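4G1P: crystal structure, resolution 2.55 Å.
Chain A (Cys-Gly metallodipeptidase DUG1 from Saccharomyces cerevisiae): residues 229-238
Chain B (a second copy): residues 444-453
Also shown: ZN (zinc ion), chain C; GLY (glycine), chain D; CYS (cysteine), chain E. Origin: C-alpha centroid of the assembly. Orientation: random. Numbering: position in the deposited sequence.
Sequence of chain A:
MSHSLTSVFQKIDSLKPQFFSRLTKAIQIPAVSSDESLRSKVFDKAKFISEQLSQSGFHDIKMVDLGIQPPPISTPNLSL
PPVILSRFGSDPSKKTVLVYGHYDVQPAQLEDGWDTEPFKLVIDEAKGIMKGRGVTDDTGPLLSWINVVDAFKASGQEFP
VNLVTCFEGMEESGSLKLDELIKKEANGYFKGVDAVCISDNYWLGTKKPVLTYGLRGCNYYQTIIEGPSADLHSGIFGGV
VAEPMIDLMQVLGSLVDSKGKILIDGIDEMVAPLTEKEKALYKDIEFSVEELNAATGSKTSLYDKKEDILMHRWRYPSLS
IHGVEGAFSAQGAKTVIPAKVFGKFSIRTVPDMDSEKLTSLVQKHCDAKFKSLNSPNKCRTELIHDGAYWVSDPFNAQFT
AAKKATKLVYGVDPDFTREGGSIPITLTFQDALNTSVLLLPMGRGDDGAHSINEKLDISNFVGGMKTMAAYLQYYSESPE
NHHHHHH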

ATOM      1  N   SER A 229     -19.777  -0.421  -1.069  1.00 19.12           N
ATOM      2  CA  SER A 229     -19.663  -0.484   0.383  1.00 19.96           C
ATOM      3  C   SER A 229     -18.546  -1.415   0.820  1.00 18.65           C
ATOM      4  O   SER A 229     -18.128  -1.398   1.965  1.00 22.19           O
ATOM      5  CB  SER A 229     -20.993  -0.880   1.023  1.00 21.29           C
ATOM      6  OG  SER A 229     -21.456  -2.116   0.522  1.00 28.96           O
ATOM      7  N   ALA A 230     -18.053  -2.218  -0.109  1.00 18.80           N
ATOM      8  CA  ALA A 230     -16.910  -3.075   0.152  1.00 19.78           C
ATOM      9  C   ALA A 230     -16.180  -3.383  -1.155  1.00 20.94           C
ATOM     10  O   ALA A 230     -16.702  -3.109  -2.239  1.00 20.37           O
ATOM     11  CB  ALA A 230     -17.348  -4.337   0.833  1.00 14.47           C
ATOM     12  N   ASP A 231     -14.968  -3.920  -1.055  1.00 19.05           N
ATOM     13  CA  ASP A 231     -14.179  -4.209  -2.243  1.00 18.55           C
ATOM     14  C   ASP A 231     -14.974  -5.124  -3.170  1.00 21.22           C
ATOM     15  O   ASP A 231     -15.825  -5.892  -2.724  1.00 22.92           O
ATOM     16  CB  ASP A 231     -12.826  -4.829  -1.880  1.00 18.94           C
ATOM     17  CG  ASP A 231     -11.821  -3.803  -1.324  1.00 22.30           C
ATOM     18  OD1 ASP A 231     -12.122  -2.590  -1.315  1.00 19.36           O
ATOM     19  OD2 ASP A 231     -10.717  -4.214  -0.898  1.00 22.29           O
ATOM     20  N   LEU A 232     -14.730  -5.006  -4.466  1.00 21.84           N
ATOM     21  CA  LEU A 232     -15.486  -5.772  -5.445  1.00 21.03           C
ATOM     22  C   LEU A 232     -14.537  -6.626  -6.258  1.00 23.25           C
ATOM     23  O   LEU A 232     -13.429  -6.190  -6.595  1.00 24.25           O
ATOM     24  CB  LEU A 232     -16.267  -4.849  -6.383  1.00 18.25           C
ATOM     25  CG  LEU A 232     -17.383  -3.982  -5.789  1.00 20.08           C
ATOM     26  CD1 LEU A 232     -18.062  -3.164  -6.866  1.00 17.64           C
ATOM     27  CD2 LEU A 232     -18.402  -4.802  -5.055  1.00 17.21           C
ATOM     28  N   HIS A 233     -14.965  -7.849  -6.551  1.00 21.13           N
ATOM     29  CA  HIS A 233     -14.231  -8.720  -7.453  1.00 21.96           C
ATOM     30  C   HIS A 233     -14.147  -7.987  -8.788  1.00 20.09           C
ATOM     31  O   HIS A 233     -15.167  -7.600  -9.350  1.00 20.15           O
ATOM     32  CB  HIS A 233     -14.976 -10.048  -7.604  1.00 19.13           C
ATOM     33  CG  HIS A 233     -14.248 -11.061  -8.424  1.00 19.68           C
ATOM     34  ND1 HIS A 233     -14.019 -10.900  -9.773  1.00 22.14           N
ATOM     35  CD2 HIS A 233     -13.701 -12.253  -8.090  1.00 20.09           C
ATOM     36  CE1 HIS A 233     -13.357 -11.946 -10.234  1.00 22.51           C
ATOM     37  NE2 HIS A 233     -13.150 -12.782  -9.231  1.00 22.44           N
ATOM     38  N   SER A 234     -12.941  -7.761  -9.287  1.00 18.82           N
ATOM     39  CA  SER A 234     -12.818  -6.875 -10.437  1.00 21.87           C
ATOM     40  C   SER A 234     -13.322  -7.510 -11.727  1.00 21.63           C
ATOM     41  O   SER A 234     -13.430  -6.823 -12.742  1.00 19.89           O
ATOM     42  CB  SER A 234     -11.394  -6.338 -10.615  1.00 18.32           C
ATOM     43  OG  SER A 234     -10.553  -7.303 -11.214  1.00 18.50           O
ATOM     44  N   GLY A 235     -13.624  -8.809 -11.675  1.00 21.25           N
ATOM     45  CA  GLY A 235     -14.108  -9.552 -12.832  1.00 19.68           C
ATOM     46  C   GLY A 235     -15.621  -9.577 -12.883  1.00 23.08           C
ATOM     47  O   GLY A 235     -16.229  -9.360 -13.920  1.00 22.65           O
ATOM     48  N   ILE A 236     -16.234  -9.819 -11.735  1.00 23.11           N
ATOM     49  CA  ILE A 236     -17.678  -9.864 -11.638  1.00 20.98           C
ATOM     50  C   ILE A 236     -18.293  -8.507 -11.926  1.00 21.14           C
ATOM     51  O   ILE A 236     -19.361  -8.413 -12.523  1.00 25.93           O
ATOM     52  CB  ILE A 236     -18.106 -10.328 -10.239  1.00 18.96           C
ATOM     53  CG1 ILE A 236     -17.551 -11.726  -9.965  1.00 17.60           C
ATOM     54  CG2 ILE A 236     -19.609 -10.292 -10.098  1.00 15.48           C
ATOM     55  CD1 ILE A 236     -17.855 -12.243  -8.603  1.00 18.78           C
ATOM     56  N   PHE A 237     -17.605  -7.454 -11.511  1.00 21.08           N
ATOM     57  CA  PHE A 237     -18.157  -6.111 -11.584  1.00 19.93           C
ATOM     58  C   PHE A 237     -17.411  -5.212 -12.576  1.00 20.18           C
ATOM     59  O   PHE A 237     -17.803  -4.077 -12.800  1.00 23.15           O
ATOM     60  CB  PHE A 237     -18.173  -5.481 -10.192  1.00 19.58           C
ATOM     61  CG  PHE A 237     -18.968  -6.261  -9.184  1.00 21.54           C
ATOM     62  CD1 PHE A 237     -18.387  -7.293  -8.467  1.00 21.47           C
ATOM     63  CD2 PHE A 237     -20.301  -5.966  -8.950  1.00 21.54           C
ATOM     64  CE1 PHE A 237     -19.125  -8.013  -7.538  1.00 19.66           C
ATOM     65  CE2 PHE A 237     -21.039  -6.687  -8.024  1.00 17.02           C
ATOM     66  CZ  PHE A 237     -20.450  -7.708  -7.321  1.00 17.83           C
ATOM     67  N   GLY A 238     -16.349  -5.724 -13.182  1.00 21.14           N
ATOM     68  CA  GLY A 238     -15.564  -4.932 -14.113  1.00 21.60           C
ATOM     69  C   GLY A 238     -16.346  -4.423 -15.311  1.00 23.36           C
ATOM     70  O   GLY A 238     -17.005  -5.189 -15.994  1.00 23.61           O
TER
ATOM     71  N   ARG B 444     -24.095 -17.477  -4.864  1.00 20.22           N
ATOM     72  CA  ARG B 444     -24.787 -16.311  -5.400  1.00 20.87           C
ATOM     73  C   ARG B 444     -23.803 -15.221  -5.782  1.00 22.76           C
ATOM     74  O   ARG B 444     -22.638 -15.264  -5.398  1.00 22.03           O
ATOM     75  CB  ARG B 444     -25.788 -15.774  -4.384  1.00 20.39           C
ATOM     76  CG  ARG B 444     -26.633 -16.854  -3.739  1.00 20.45           C
ATOM     77  CD  ARG B 444     -27.746 -16.237  -2.936  1.00 22.16           C
ATOM     78  NE  ARG B 444     -28.528 -17.239  -2.221  1.00 24.26           N
ATOM     79  CZ  ARG B 444     -29.429 -16.944  -1.287  1.00 29.46           C
ATOM     80  NH1 ARG B 444     -29.652 -15.671  -0.962  1.00 29.38           N
ATOM     81  NH2 ARG B 444     -30.098 -17.914  -0.672  1.00 28.88           N
ATOM     82  N   GLY B 445     -24.276 -14.238  -6.541  1.00 24.08           N
ATOM     83  CA  GLY B 445     -23.404 -13.202  -7.064  1.00 21.09           C
ATOM     84  C   GLY B 445     -23.036 -12.139  -6.050  1.00 22.76           C
ATOM     85  O   GLY B 445     -22.315 -11.197  -6.373  1.00 23.41           O
ATOM     86  N   ASP B 446     -23.549 -12.274  -4.830  1.00 21.23           N
ATOM     87  CA  ASP B 446     -23.234 -11.336  -3.764  1.00 20.44           C
ATOM     88  C   ASP B 446     -22.488 -12.028  -2.632  1.00 20.05           C
ATOM     89  O   ASP B 446     -22.545 -11.599  -1.485  1.00 22.84           O
ATOM     90  CB  ASP B 446     -24.501 -10.650  -3.245  1.00 21.67           C
ATOM     91  CG  ASP B 446     -25.404 -11.583  -2.431  1.00 21.33           C
ATOM     92  OD1 ASP B 446     -25.212 -12.813  -2.463  1.00 21.82           O
ATOM     93  OD2 ASP B 446     -26.332 -11.069  -1.768  1.00 20.31           O
ATOM     94  N   ASP B 447     -21.800 -13.108  -2.965  1.00 16.34           N
ATOM     95  CA  ASP B 447     -21.106 -13.907  -1.970  1.00 19.57           C
ATOM     96  C   ASP B 447     -19.872 -13.183  -1.403  1.00 18.87           C
ATOM     97  O   ASP B 447     -19.348 -13.541  -0.354  1.00 17.12           O
ATOM     98  CB  ASP B 447     -20.752 -15.285  -2.561  1.00 18.40           C
ATOM     99  CG  ASP B 447     -21.940 -16.240  -2.554  1.00 18.77           C
ATOM    100  OD1 ASP B 447     -23.052 -15.782  -2.251  1.00 16.94           O
ATOM    101  OD2 ASP B 447     -21.773 -17.444  -2.839  1.00 19.23           O
ATOM    102  N   GLY B 448     -19.423 -12.149  -2.099  1.00 20.35           N
ATOM    103  CA  GLY B 448     -18.306 -11.361  -1.629  1.00 18.13           C
ATOM    104  C   GLY B 448     -16.952 -11.991  -1.905  1.00 20.78           C
ATOM    105  O   GLY B 448     -16.009 -11.760  -1.157  1.00 22.28           O
ATOM    106  N   ALA B 449     -16.836 -12.786  -2.964  1.00 18.45           N
ATOM    107  CA  ALA B 449     -15.527 -13.321  -3.318  1.00 19.19           C
ATOM    108  C   ALA B 449     -14.525 -12.181  -3.537  1.00 20.54           C
ATOM    109  O   ALA B 449     -14.863 -11.152  -4.122  1.00 17.83           O
ATOM    110  CB  ALA B 449     -15.617 -14.208  -4.547  1.00 15.50           C
ATOM    111  N   HIS B 450     -13.306 -12.379  -3.035  1.00 23.95           N
ATOM    112  CA  HIS B 450     -12.212 -11.409  -3.138  1.00 19.42           C
ATOM    113  C   HIS B 450     -12.496 -10.162  -2.312  1.00 21.70           C
ATOM    114  O   HIS B 450     -11.867  -9.118  -2.510  1.00 25.94           O
ATOM    115  CB  HIS B 450     -11.938 -11.025  -4.596  1.00 16.58           C
ATOM    116  CG  HIS B 450     -11.448 -12.157  -5.436  1.00 19.49           C
ATOM    117  ND1 HIS B 450     -10.755 -11.966  -6.612  1.00 21.64           N
ATOM    118  CD2 HIS B 450     -11.551 -13.497  -5.274  1.00 21.00           C
ATOM    119  CE1 HIS B 450     -10.448 -13.137  -7.136  1.00 21.78           C
ATOM    120  NE2 HIS B 450     -10.924 -14.084  -6.347  1.00 21.78           N
ATOM    121  N   SER B 451     -13.443 -10.270  -1.391  1.00 19.25           N
ATOM    122  CA  SER B 451     -13.868  -9.121  -0.617  1.00 19.55           C
ATOM    123  C   SER B 451     -13.944  -9.466   0.874  1.00 21.36           C
ATOM    124  O   SER B 451     -13.480 -10.529   1.278  1.00 23.59           O
ATOM    125  CB  SER B 451     -15.208  -8.624  -1.147  1.00 20.53           C
ATOM    126  OG  SER B 451     -15.514  -7.345  -0.627  1.00 27.14           O
ATOM    127  N   ILE B 452     -14.502  -8.569   1.689  1.00 22.10           N
ATOM    128  CA  ILE B 452     -14.723  -8.867   3.106  1.00 23.46           C
ATOM    129  C   ILE B 452     -16.037  -9.604   3.296  1.00 24.15           C
ATOM    130  O   ILE B 452     -16.972  -9.423   2.507  1.00 23.55           O
ATOM    131  CB  ILE B 452     -14.785  -7.602   3.984  1.00 25.00           C
ATOM    132  CG1 ILE B 452     -15.777  -6.598   3.397  1.00 25.27           C
ATOM    133  CG2 ILE B 452     -13.394  -6.983   4.168  1.00 21.48           C
ATOM    134  CD1 ILE B 452     -16.097  -5.454   4.322  1.00 20.37           C
ATOM    135  N   ASN B 453     -16.092 -10.425   4.346  1.00 22.27           N
ATOM    136  CA  ASN B 453     -17.302 -11.148   4.724  1.00 22.80           C
ATOM    137  C   ASN B 453     -17.790 -12.123   3.649  1.00 23.14           C
ATOM    138  O   ASN B 453     -18.988 -12.221   3.411  1.00 21.65           O
ATOM    139  CB  ASN B 453     -18.436 -10.174   5.093  1.00 22.72           C
ATOM    140  CG  ASN B 453     -18.079  -9.259   6.260  1.00 29.54           C
ATOM    141  OD1 ASN B 453     -17.550  -9.703   7.277  1.00 30.21           O
ATOM    142  ND2 ASN B 453     -18.370  -7.974   6.113  1.00 30.08           N
TER
HETATM  143 ZN    ZN C 501     -10.866 -16.099  -6.565  1.00 21.94          ZN
HETATM  144  N   GLY D 503     -11.993 -15.448  -8.804  1.00 20.01           N
HETATM  145  CA  GLY D 503     -10.835 -16.312  -8.920  1.00 20.23           C
HETATM  146  C   GLY D 503      -9.996 -15.703 -10.010  1.00 30.28           C
HETATM  147  O   GLY D 503      -9.939 -16.210 -11.127  1.00 32.61           O
HETATM  148  N   CYS E 504      -9.362 -14.585  -9.674  1.00 36.02           N
HETATM  149  CA  CYS E 504      -8.759 -13.705 -10.655  1.00 32.93           C
HETATM  150  C   CYS E 504      -9.867 -13.044 -11.478  1.00 23.46           C
HETATM  151  O   CYS E 504     -10.716 -13.721 -12.058  1.00 23.01           O
HETATM  152  CB  CYS E 504      -7.768 -14.470 -11.535  1.00 31.10           C
HETATM  153  SG  CYS E 504      -6.932 -13.473 -12.730  1.00 49.16           S
HETATM  154  O   HOH W   1     -16.928  -9.175  -4.697  1.00 18.57           O

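The two stretches, from separate copies of the dipeptidase, meet over a modest 375 Å² without pairing as a sheet. Chain A runs from loop through a short strand at Leu232(A) and His233(A) into a helically wound segment; chain B makes a type I turn from Arg444(B) to Asp447(B) and a type II turn from Gly448(B) to Ser451(B). The closest CA atoms are those of Asp231(A) and Ser451(B), 5.2 Å apart.

Contact begins at Ala230(A), whose CB points toward chain B and rests 3.8 Å from Ile452(B) CG1, a small apolar contact. One residue on, the carbonyl of Asp231(A) accepts the one direct hydrogen bond between the stretches, from Ser451(B) OG to Asp231(A) O at 2.6 Å. The short distance ties the Ser451(B) side chain to chain A main chain. The CA-to-CB bond of Leu232(A) points away from chain B.

His233(A) is the most heavily covered residue. A water links the backbones here, accepting from His233(A) N (3.0 Å) and donating to Ala449(B) O (2.9 Å). Although its CB points sideways, the imidazole reaches His450(B), with His233(A) CD2 lying 3.3 Å from His450(B) ND1 over one face of the His450(B) ring. The rings are oblique, with planes at 32° and centroids 4.2 Å apart. Gly235(A) N and Ile236(A) N both donate to His233(A) ND1, at 2.9 and 3.2 Å, which fixes ND1 as an acceptor and steadies the ring. Its far nitrogen, His233(A) NE2, lies 2.9 Å from the N of the bound glycine, while His450(B) NE2 binds zinc at 2.0 Å; both copies thus contribute to one ligand site.

Farther along, Phe237(A) CZ approaches Gly445(B) O at 4.1 Å, and Gly238(A) lies beyond the contact.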